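Local structure of aldose 1-epimerase (Caenorhabditis elegans, 1LUR) at residues A[177-183]-A[258-263]; A[192-197]-A[208-214]; A[242-246]-A[270-274]. The protein probably catalyses the interconversion of the alpha and beta anomers of aldoses such as galactose. Residues are numbered along the deposited sequence.

All three contacts belong to the beta-rich mutarotase fold, and each is partly buried. Interactions 2 and 3 are neighbours, with centres about 14 Å apart: strands 194-198 and 238-243 lie side by side in one antiparallel sheet, joined by Glu194 O to Val242 N at 2.9 Å. Interaction 2 pairs the outermost strand of that sheet through its backbone, with exposed polar side chains along its outer edge. Interaction 3, deeper, ties the same sheet to the nine-stranded one, using a lysine to satisfy backbone carbonyls. Interaction 1, about 26 Å from interaction 2 and 25 Å from interaction 3 between centres, touches neither; a loop meets a strand end through side-chain hydroxyls and a carboxylate.

Interaction 1 of 3, residues A[177-183]-A[258-263]; sequences LDGSDTV and FWSEKS
The two segments do not pair as strands: 177-183, a loop after strand 170-175 of the seven-stranded sheet, packs on 258-263, which is extended at Phe258 and Trp259, then turns towards Ser263 between strands 256-259 and 265-271 of the nine-stranded sheet. The closest CA pair is Asp178-Ser263, 5.2 Å. Asp178 (chi1 p) accepts at OD2 from Ser260 OG at 2.5 Å, while its OD1 takes Ser180 N at 2.7 Å, an Asx turn, and Ser180 OG at 2.6 Å. Ser260 OG (chi1 t) accepts from Ser263 N at 3.2 Å, an ST motif, and Ser263 OG (chi1 p) donates to Leu177 O at 2.9 Å. All-trans Lys262 brings NZ weakly to Ser180 OG at 3.5 Å. Gly179, at phi 85°, turns the loop where a CB would strike the preceding carbonyl. Beneath, Leu177 CD1 packs 4.0 Å from Phe258 CD2, and Val183 CB meets the ring edge at CZ, 4.4 Å. Short serines and one aspartate thus let two turns satisfy each other's polar groups above an apolar floor.

Interaction 2 of 3, residues A[192-197]-A[208-214]; sequences ADEFVE and IRSVTDT
The guanidinium of Arg209 turns one face to Phe195 CZ, and one face of the Phe195 ring carries Arg209 CB, 3.5 Å from Phe195 CE2. Phe195 takes chi1 p, Arg209 chi1 m with chi3 p. Their backbones form an antiparallel hydrogen-bonded pair (CA-CA 5.4 Å), Phe195 N to Arg209 O at 2.8 Å and Arg209 N to Phe195 O at 2.9 Å, flanked by the non-hydrogen-bonded pairs Glu194-Ser210 and Val196-Ile208. The axes of the short strands 194-197 and 208-210 come within 4.6 Å, their N-to-C directions 140° apart. On the face opposite the Phe195-Arg209 pair, Val196 CG2 meets Ile208 CD1 at 3.9 Å. Past the strand, Val211 N donates to Asp193 O at 2.7 Å, where segment 192-197 turns a corner; Asp193 OD1 forms a salt bridge with Arg219. A type II turn, Val211-Thr214, follows: Val211 O accepts from Thr214 N at 2.9 Å and from Thr214 OG1 at a very short 2.4 Å. Ser210 OG receives Thr212 N at 3.1 Å, an ST turn. Antiparallel pairing with exposed polar side chains marks the border of the seven-stranded sheet in this beta-supersandwich of the galactose mutarotase family.

Interaction 3 of 3, residues A[242-246]-A[270-274]; sequences VITKK and TTSYP
Both segments are leaving their strands: 242-246 is extended at Val242-Ile243 and stays open through Lys245, while 270-274 is extended at Thr270-Thr271, bends at Ser272 (phi/psi -82/-21), opens at Tyr273 (-65/150) and bends again at Pro274. Their backbones are closest at Ile243 and Pro274, with CA atoms 5.7 Å apart, and Ile243 N donates to Pro274 O at 3.0 Å. A water reinforces the junction, donating to Ile243 O at 2.7 Å and to Pro274 O at 2.5 Å. The bend at Ser272 is shaped by an ST turn in which Thr271 OG1 accepts Tyr273 N at 3.0 Å; the same oxygen also hydrogen-bonds to Glu330 O, on strand 327-337. Through this bend the chain passes from strand 265-271 of the nine-stranded sheet to strand 275-279, the partner of 238-243 in the seven-stranded one, so the contact lies where the chain crosses between two sheets of the beta-supersandwich of the galactose mutarotase family. Lys245 (chi1 m, the rest t) is the chief side-chain partner: its straight tether reaches across the bend, and NZ donates to Thr271 O at 3.1 Å and Tyr273 O at 2.9 Å. A long cationic donor suits this place because one NZ can reach two carbonyls that the bend brings near each other. Ile243 (chi1 m, chi2 t) points toward the bend and fills the space beside it, its CD1 3.7 Å from Thr271 CG2 and 3.5 Å from Tyr273 O. The Tyr273 ring leads away to pack edge-to-face with Phe306, its hydroxyl hydrogen-bonded to His157 and Tyr327.

Interaction 1 of 3, residues A[177-183]-A[258-263]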
loop_
_atom_site.group_PDB
_atom_site.type_symbol
_atom_site.label_atom_id
_atom_site.label_comp_id
_atom_site.label_asym_id
_atom_site.label_seq_id
_atom_site.Cartn_x
_atom_site.Cartn_y
_atom_site.Cartn_z
ATOM N N LEU A 177 14.904 0.401 -4.056
ATOM C CA LEU A 177 15.587 -0.649 -4.802
ATOM C C LEU A 177 17.114 -0.754 -4.771
ATOM O O LEU A 177 17.658 -1.748 -5.250
ATOM C CB LEU A 177 15.128 -0.579 -6.262
ATOM C CG LEU A 177 13.628 -0.324 -6.464
ATOM C CD1 LEU A 177 13.304 -0.284 -7.953
ATOM C CD2 LEU A 177 12.820 -1.412 -5.771
ATOM N N ASP A 178 17.816 0.231 -4.216
ATOM C CA ASP A 178 19.280 0.142 -4.189
ATOM C C ASP A 178 19.970 0.468 -2.869
ATOM O O ASP A 178 21.201 0.432 -2.785
ATOM C CB ASP A 178 19.879 1.023 -5.289
ATOM C CG ASP A 178 19.457 2.473 -5.170
ATOM O OD1 ASP A 178 19.454 3.002 -4.040
ATOM O OD2 ASP A 178 19.138 3.090 -6.207
ATOM N N GLY A 179 19.193 0.793 -1.846
ATOM C CA GLY A 179 19.783 1.111 -0.561
ATOM C C GLY A 179 20.224 2.550 -0.389
ATOM O O GLY A 179 20.718 2.917 0.677
ATOM N N SER A 180 20.056 3.371 -1.421
ATOM C CA SER A 180 20.453 4.775 -1.336
ATOM C C SER A 180 19.764 5.450 -0.154
ATOM O O SER A 180 18.708 5.005 0.295
ATOM C CB SER A 180 20.087 5.521 -2.625
ATOM O OG SER A 180 20.886 5.096 -3.719
ATOM N N ASP A 181 20.362 6.523 0.351
ATOM C CA ASP A 181 19.786 7.242 1.480
ATOM C C ASP A 181 18.402 7.776 1.123
ATOM O O ASP A 181 17.552 7.956 1.996
ATOM C CB ASP A 181 20.698 8.399 1.890
ATOM C CG ASP A 181 22.001 7.924 2.491
ATOM O OD1 ASP A 181 22.776 7.248 1.779
ATOM O OD2 ASP A 181 22.252 8.223 3.679
ATOM N N THR A 182 18.185 8.030 -0.164
ATOM C CA THR A 182 16.909 8.540 -0.645
ATOM C C THR A 182 16.620 7.965 -2.033
ATOM O O THR A 182 17.502 7.376 -2.665
ATOM C CB THR A 182 16.918 10.081 -0.734
ATOM O OG1 THR A 182 17.789 10.498 -1.791
ATOM C CG2 THR A 182 17.401 10.689 0.578
ATOM N N VAL A 183 15.386 8.134 -2.504
ATOM C CA VAL A 183 14.987 7.632 -3.816
ATOM C C VAL A 183 14.839 8.764 -4.825
ATOM O O VAL A 183 14.158 8.618 -5.838
ATOM C CB VAL A 183 13.639 6.858 -3.743
ATOM C CG1 VAL A 183 13.793 5.615 -2.876
ATOM C CG2 VAL A 183 12.546 7.762 -3.189
ATOM N N PHE A 258 8.973 1.391 -11.672
ATOM C CA PHE A 258 9.867 2.054 -10.727
ATOM C C PHE A 258 11.213 1.338 -10.820
ATOM O O PHE A 258 11.280 0.116 -10.684
ATOM C CB PHE A 258 9.268 1.921 -9.321
ATOM C CG PHE A 258 9.982 2.705 -8.253
ATOM C CD1 PHE A 258 10.280 4.054 -8.433
ATOM C CD2 PHE A 258 10.296 2.108 -7.036
ATOM C CE1 PHE A 258 10.880 4.794 -7.411
ATOM C CE2 PHE A 258 10.895 2.837 -6.010
ATOM C CZ PHE A 258 11.187 4.186 -6.198
ATOM N N TRP A 259 12.288 2.082 -11.056
ATOM C CA TRP A 259 13.595 1.444 -11.160
ATOM C C TRP A 259 14.772 2.317 -10.749
ATOM O O TRP A 259 14.641 3.533 -10.582
ATOM C CB TRP A 259 13.802 0.939 -12.594
ATOM C CG TRP A 259 13.981 2.032 -13.614
ATOM C CD1 TRP A 259 15.161 2.601 -14.009
ATOM C CD2 TRP A 259 12.950 2.695 -14.356
ATOM N NE1 TRP A 259 14.927 3.574 -14.952
ATOM C CE2 TRP A 259 13.580 3.653 -15.183
ATOM C CE3 TRP A 259 11.555 2.575 -14.402
ATOM C CZ2 TRP A 259 12.859 4.486 -16.048
ATOM C CZ3 TRP A 259 10.839 3.406 -15.264
ATOM C CH2 TRP A 259 11.495 4.347 -16.075
ATOM N N SER A 260 15.923 1.671 -10.596
ATOM C CA SER A 260 17.163 2.334 -10.208
ATOM C C SER A 260 18.290 1.944 -11.164
ATOM O O SER A 260 18.665 0.772 -11.238
ATOM C CB SER A 260 17.544 1.924 -8.785
ATOM O OG SER A 260 18.918 2.165 -8.537
ATOM N N GLU A 261 18.825 2.918 -11.899
ATOM C CA GLU A 261 19.910 2.631 -12.835
ATOM C C GLU A 261 21.098 2.116 -12.039
ATOM O O GLU A 261 21.924 1.356 -12.551
ATOM C CB GLU A 261 20.304 3.888 -13.618
ATOM C CG GLU A 261 19.207 4.409 -14.537
ATOM C CD GLU A 261 19.593 5.691 -15.252
ATOM O OE1 GLU A 261 20.151 6.595 -14.595
ATOM O OE2 GLU A 261 19.318 5.803 -16.467
ATOM N N LYS A 262 21.170 2.524 -10.777
ATOM C CA LYS A 262 22.256 2.105 -9.904
ATOM C C LYS A 262 22.274 0.590 -9.726
ATOM O O LYS A 262 23.179 -0.078 -10.216
ATOM C CB LYS A 262 22.135 2.795 -8.544
ATOM C CG LYS A 262 23.228 2.418 -7.553
ATOM C CD LYS A 262 23.066 3.180 -6.242
ATOM C CE LYS A 262 24.116 2.763 -5.219
ATOM N NZ LYS A 262 23.970 3.504 -3.930
ATOM N N SER A 263 21.274 0.047 -9.035
ATOM C CA SER A 263 21.202 -1.395 -8.806
ATOM C C SER A 263 20.673 -2.150 -10.018
ATOM O O SER A 263 20.748 -3.374 -10.071
ATOM C CB SER A 263 20.308 -1.698 -7.602
ATOM O OG SER A 263 18.976 -1.279 -7.844
#

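Interaction 2 of 3, residues A[192-197]-A[208-214]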
loop_
_atom_site.group_PDB
_atom_site.type_symbol
_atom_site.label_atom_id
_atom_site.label_comp_id
_atom_site.label_asym_id
_atom_site.label_seq_id
_atom_site.Cartn_x
_atom_site.Cartn_y
_atom_site.Cartn_z
ATOM N N ALA A 192 -0.779 7.746 -15.674
ATOM C CA ALA A 192 -1.754 8.524 -14.915
ATOM C C ALA A 192 -1.914 9.936 -15.472
ATOM O O ALA A 192 -0.974 10.722 -15.456
ATOM C CB ALA A 192 -1.330 8.588 -13.455
ATOM N N ASP A 193 -3.111 10.254 -15.953
ATOM C CA ASP A 193 -3.377 11.581 -16.511
ATOM C C ASP A 193 -3.907 12.554 -15.466
ATOM O O ASP A 193 -3.827 13.774 -15.644
ATOM C CB ASP A 193 -4.394 11.495 -17.647
ATOM C CG ASP A 193 -3.878 10.715 -18.830
ATOM O OD1 ASP A 193 -2.681 10.856 -19.150
ATOM O OD2 ASP A 193 -4.671 9.971 -19.448
ATOM N N GLU A 194 -4.449 12.010 -14.380
ATOM C CA GLU A 194 -5.002 12.824 -13.303
ATOM C C GLU A 194 -4.556 12.401 -11.909
ATOM O O GLU A 194 -4.055 11.289 -11.709
ATOM C CB GLU A 194 -6.525 12.762 -13.351
ATOM C CG GLU A 194 -7.163 13.595 -14.424
ATOM C CD GLU A 194 -8.653 13.360 -14.504
ATOM O OE1 GLU A 194 -9.389 14.323 -14.794
ATOM O OE2 GLU A 194 -9.088 12.207 -14.284
ATOM N N PHE A 195 -4.741 13.300 -10.946
ATOM C CA PHE A 195 -4.374 13.017 -9.568
ATOM C C PHE A 195 -5.432 13.613 -8.648
ATOM O O PHE A 195 -6.168 14.523 -9.041
ATOM C CB PHE A 195 -2.973 13.546 -9.234
ATOM C CG PHE A 195 -2.880 15.041 -9.073
ATOM C CD1 PHE A 195 -2.939 15.621 -7.812
ATOM C CD2 PHE A 195 -2.658 15.861 -10.177
ATOM C CE1 PHE A 195 -2.769 16.998 -7.644
ATOM C CE2 PHE A 195 -2.486 17.241 -10.024
ATOM C CZ PHE A 195 -2.539 17.810 -8.757
ATOM N N VAL A 196 -5.524 13.070 -7.439
ATOM C CA VAL A 196 -6.491 13.536 -6.461
ATOM C C VAL A 196 -5.935 14.706 -5.658
ATOM O O VAL A 196 -4.928 14.580 -4.972
ATOM C CB VAL A 196 -6.884 12.384 -5.503
ATOM C CG1 VAL A 196 -7.856 12.878 -4.439
ATOM C CG2 VAL A 196 -7.503 11.256 -6.301
ATOM N N GLU A 197 -6.605 15.849 -5.746
ATOM C CA GLU A 197 -6.174 17.039 -5.025
ATOM C C GLU A 197 -6.354 16.878 -3.513
ATOM O O GLU A 197 -7.344 16.312 -3.052
ATOM C CB GLU A 197 -6.973 18.241 -5.522
ATOM C CG GLU A 197 -6.700 19.539 -4.796
ATOM C CD GLU A 197 -7.576 20.647 -5.323
ATOM O OE1 GLU A 197 -7.291 21.147 -6.429
ATOM O OE2 GLU A 197 -8.565 20.997 -4.644
ATOM N N ILE A 208 -10.399 16.657 -8.725
ATOM C CA ILE A 208 -9.483 15.830 -9.499
ATOM C C ILE A 208 -8.765 16.811 -10.412
ATOM O O ILE A 208 -9.404 17.643 -11.062
ATOM C CB ILE A 208 -10.219 14.794 -10.377
ATOM C CG1 ILE A 208 -11.026 13.831 -9.500
ATOM C CG2 ILE A 208 -9.206 14.020 -11.220
ATOM C CD1 ILE A 208 -10.186 13.010 -8.548
ATOM N N ARG A 209 -7.444 16.721 -10.451
ATOM C CA ARG A 209 -6.666 17.617 -11.286
ATOM C C ARG A 209 -5.850 16.877 -12.321
ATOM O O ARG A 209 -5.342 15.777 -12.070
ATOM C CB ARG A 209 -5.726 18.467 -10.430
ATOM C CG ARG A 209 -6.406 19.594 -9.675
ATOM C CD ARG A 209 -5.379 20.448 -8.943
ATOM N NE ARG A 209 -4.363 20.954 -9.860
ATOM C CZ ARG A 209 -3.294 21.650 -9.486
ATOM N NH1 ARG A 209 -3.100 21.927 -8.204
ATOM N NH2 ARG A 209 -2.415 22.063 -10.391
ATOM N N SER A 210 -5.741 17.495 -13.491
ATOM C CA SER A 210 -4.986 16.925 -14.587
ATOM C C SER A 210 -3.539 16.972 -14.148
ATOM O O SER A 210 -3.135 17.856 -13.391
ATOM C CB SER A 210 -5.166 17.763 -15.856
ATOM O OG SER A 210 -4.158 17.464 -16.807
ATOM N N VAL A 211 -2.753 16.018 -14.618
ATOM C CA VAL A 211 -1.355 15.986 -14.252
ATOM C C VAL A 211 -0.547 16.852 -15.219
ATOM O O VAL A 211 0.569 17.265 -14.914
ATOM C CB VAL A 211 -0.817 14.548 -14.294
ATOM C CG1 VAL A 211 -0.629 14.087 -15.733
ATOM C CG2 VAL A 211 0.461 14.480 -13.528
ATOM N N THR A 212 -1.126 17.128 -16.383
ATOM C CA THR A 212 -0.461 17.942 -17.401
ATOM C C THR A 212 0.118 19.235 -16.836
ATOM O O THR A 212 -0.557 19.968 -16.117
ATOM C CB THR A 212 -1.427 18.307 -18.549
ATOM O OG1 THR A 212 -1.933 17.108 -19.146
ATOM C CG2 THR A 212 -0.703 19.131 -19.612
ATOM N N ASP A 213 1.375 19.500 -17.178
ATOM C CA ASP A 213 2.090 20.694 -16.733
ATOM C C ASP A 213 2.332 20.775 -15.228
ATOM O O ASP A 213 2.665 21.840 -14.710
ATOM C CB ASP A 213 1.359 21.963 -17.203
ATOM C CG ASP A 213 1.392 22.132 -18.712
ATOM O OD1 ASP A 213 2.461 21.895 -19.311
ATOM O OD2 ASP A 213 0.358 22.511 -19.299
ATOM N N THR A 214 2.170 19.656 -14.528
ATOM C CA THR A 214 2.380 19.626 -13.080
ATOM C C THR A 214 3.564 18.732 -12.730
ATOM O O THR A 214 4.071 17.998 -13.581
ATOM C CB THR A 214 1.141 19.081 -12.333
ATOM O OG1 THR A 214 1.015 17.672 -12.575
ATOM C CG2 THR A 214 -0.119 19.787 -12.809
HETATM O O HOH W 1 -8.710 17.401 -14.418
#

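Interaction 3 of 3, residues A[242-246]-A[270-274]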
loop_
_atom_site.group_PDB
_atom_site.type_symbol
_atom_site.label_atom_id
_atom_site.label_comp_id
_atom_site.label_asym_id
_atom_site.label_seq_id
_atom_site.Cartn_x
_atom_site.Cartn_y
_atom_site.Cartn_z
ATOM N N VAL A 242 -4.484 8.759 -10.351
ATOM C CA VAL A 242 -5.514 7.997 -11.046
ATOM C C VAL A 242 -4.986 7.293 -12.286
ATOM O O VAL A 242 -4.510 7.931 -13.225
ATOM C CB VAL A 242 -6.705 8.896 -11.442
ATOM C CG1 VAL A 242 -7.831 8.046 -12.041
ATOM C CG2 VAL A 242 -7.206 9.646 -10.225
ATOM N N ILE A 243 -5.092 5.968 -12.276
ATOM C CA ILE A 243 -4.633 5.140 -13.379
ATOM C C ILE A 243 -5.465 5.296 -14.645
ATOM O O ILE A 243 -6.691 5.168 -14.619
ATOM C CB ILE A 243 -4.652 3.648 -12.993
ATOM C CG1 ILE A 243 -3.713 3.399 -11.812
ATOM C CG2 ILE A 243 -4.261 2.798 -14.199
ATOM C CD1 ILE A 243 -3.742 1.960 -11.301
ATOM N N THR A 244 -4.792 5.571 -15.756
ATOM C CA THR A 244 -5.481 5.730 -17.027
ATOM C C THR A 244 -5.756 4.322 -17.540
ATOM O O THR A 244 -4.838 3.621 -17.967
ATOM C CB THR A 244 -4.609 6.455 -18.071
ATOM O OG1 THR A 244 -4.182 7.720 -17.553
ATOM C CG2 THR A 244 -5.401 6.676 -19.352
ATOM N N LYS A 245 -7.010 3.895 -17.487
ATOM C CA LYS A 245 -7.345 2.561 -17.960
ATOM C C LYS A 245 -8.187 2.625 -19.227
ATOM O O LYS A 245 -9.126 3.420 -19.329
ATOM C CB LYS A 245 -8.078 1.769 -16.868
ATOM C CG LYS A 245 -7.203 1.452 -15.659
ATOM C CD LYS A 245 -7.879 0.491 -14.684
ATOM C CE LYS A 245 -6.963 0.190 -13.501
ATOM N NZ LYS A 245 -7.552 -0.804 -12.555
ATOM N N LYS A 246 -7.831 1.791 -20.197
ATOM C CA LYS A 246 -8.547 1.743 -21.462
ATOM C C LYS A 246 -9.879 1.033 -21.293
ATOM O O LYS A 246 -10.333 0.789 -20.172
ATOM C CB LYS A 246 -7.706 1.023 -22.523
ATOM C CG LYS A 246 -6.619 1.885 -23.153
ATOM C CD LYS A 246 -5.659 2.448 -22.116
ATOM C CE LYS A 246 -4.707 3.459 -22.740
ATOM N NZ LYS A 246 -3.820 4.102 -21.729
ATOM N N THR A 270 0.764 -3.780 -11.882
ATOM C CA THR A 270 -0.500 -3.834 -12.589
ATOM C C THR A 270 -1.458 -4.135 -11.440
ATOM O O THR A 270 -1.155 -4.947 -10.563
ATOM C CB THR A 270 -0.548 -4.946 -13.657
ATOM O OG1 THR A 270 -1.746 -4.796 -14.427
ATOM C CG2 THR A 270 -0.537 -6.324 -13.027
ATOM N N THR A 271 -2.594 -3.460 -11.412
ATOM C CA THR A 271 -3.551 -3.685 -10.340
ATOM C C THR A 271 -4.976 -3.461 -10.787
ATOM O O THR A 271 -5.232 -2.776 -11.778
ATOM C CB THR A 271 -3.255 -2.751 -9.140
ATOM O OG1 THR A 271 -4.278 -2.901 -8.146
ATOM C CG2 THR A 271 -3.211 -1.292 -9.593
ATOM N N SER A 272 -5.903 -4.055 -10.047
ATOM C CA SER A 272 -7.318 -3.933 -10.343
ATOM C C SER A 272 -7.810 -2.621 -9.750
ATOM O O SER A 272 -8.849 -2.096 -10.162
ATOM C CB SER A 272 -8.082 -5.104 -9.730
ATOM O OG SER A 272 -7.800 -5.218 -8.340
ATOM N N TYR A 273 -7.064 -2.098 -8.778
ATOM C CA TYR A 273 -7.434 -0.841 -8.134
ATOM C C TYR A 273 -7.365 0.297 -9.152
ATOM O O TYR A 273 -6.557 0.262 -10.083
ATOM C CB TYR A 273 -6.510 -0.532 -6.945
ATOM C CG TYR A 273 -6.781 -1.367 -5.698
ATOM C CD1 TYR A 273 -5.942 -2.421 -5.344
ATOM C CD2 TYR A 273 -7.884 -1.106 -4.885
ATOM C CE1 TYR A 273 -6.194 -3.204 -4.212
ATOM C CE2 TYR A 273 -8.147 -1.882 -3.745
ATOM C CZ TYR A 273 -7.297 -2.929 -3.420
ATOM O OH TYR A 273 -7.550 -3.707 -2.316
ATOM N N PRO A 274 -8.211 1.328 -8.978
ATOM C CA PRO A 274 -8.265 2.481 -9.875
ATOM C C PRO A 274 -7.181 3.529 -9.655
ATOM O O PRO A 274 -6.917 4.342 -10.542
ATOM C CB PRO A 274 -9.664 3.027 -9.629
ATOM C CG PRO A 274 -9.802 2.835 -8.147
ATOM C CD PRO A 274 -9.259 1.425 -7.944
HETATM O O HOH W 2 -8.368 4.588 -12.583
#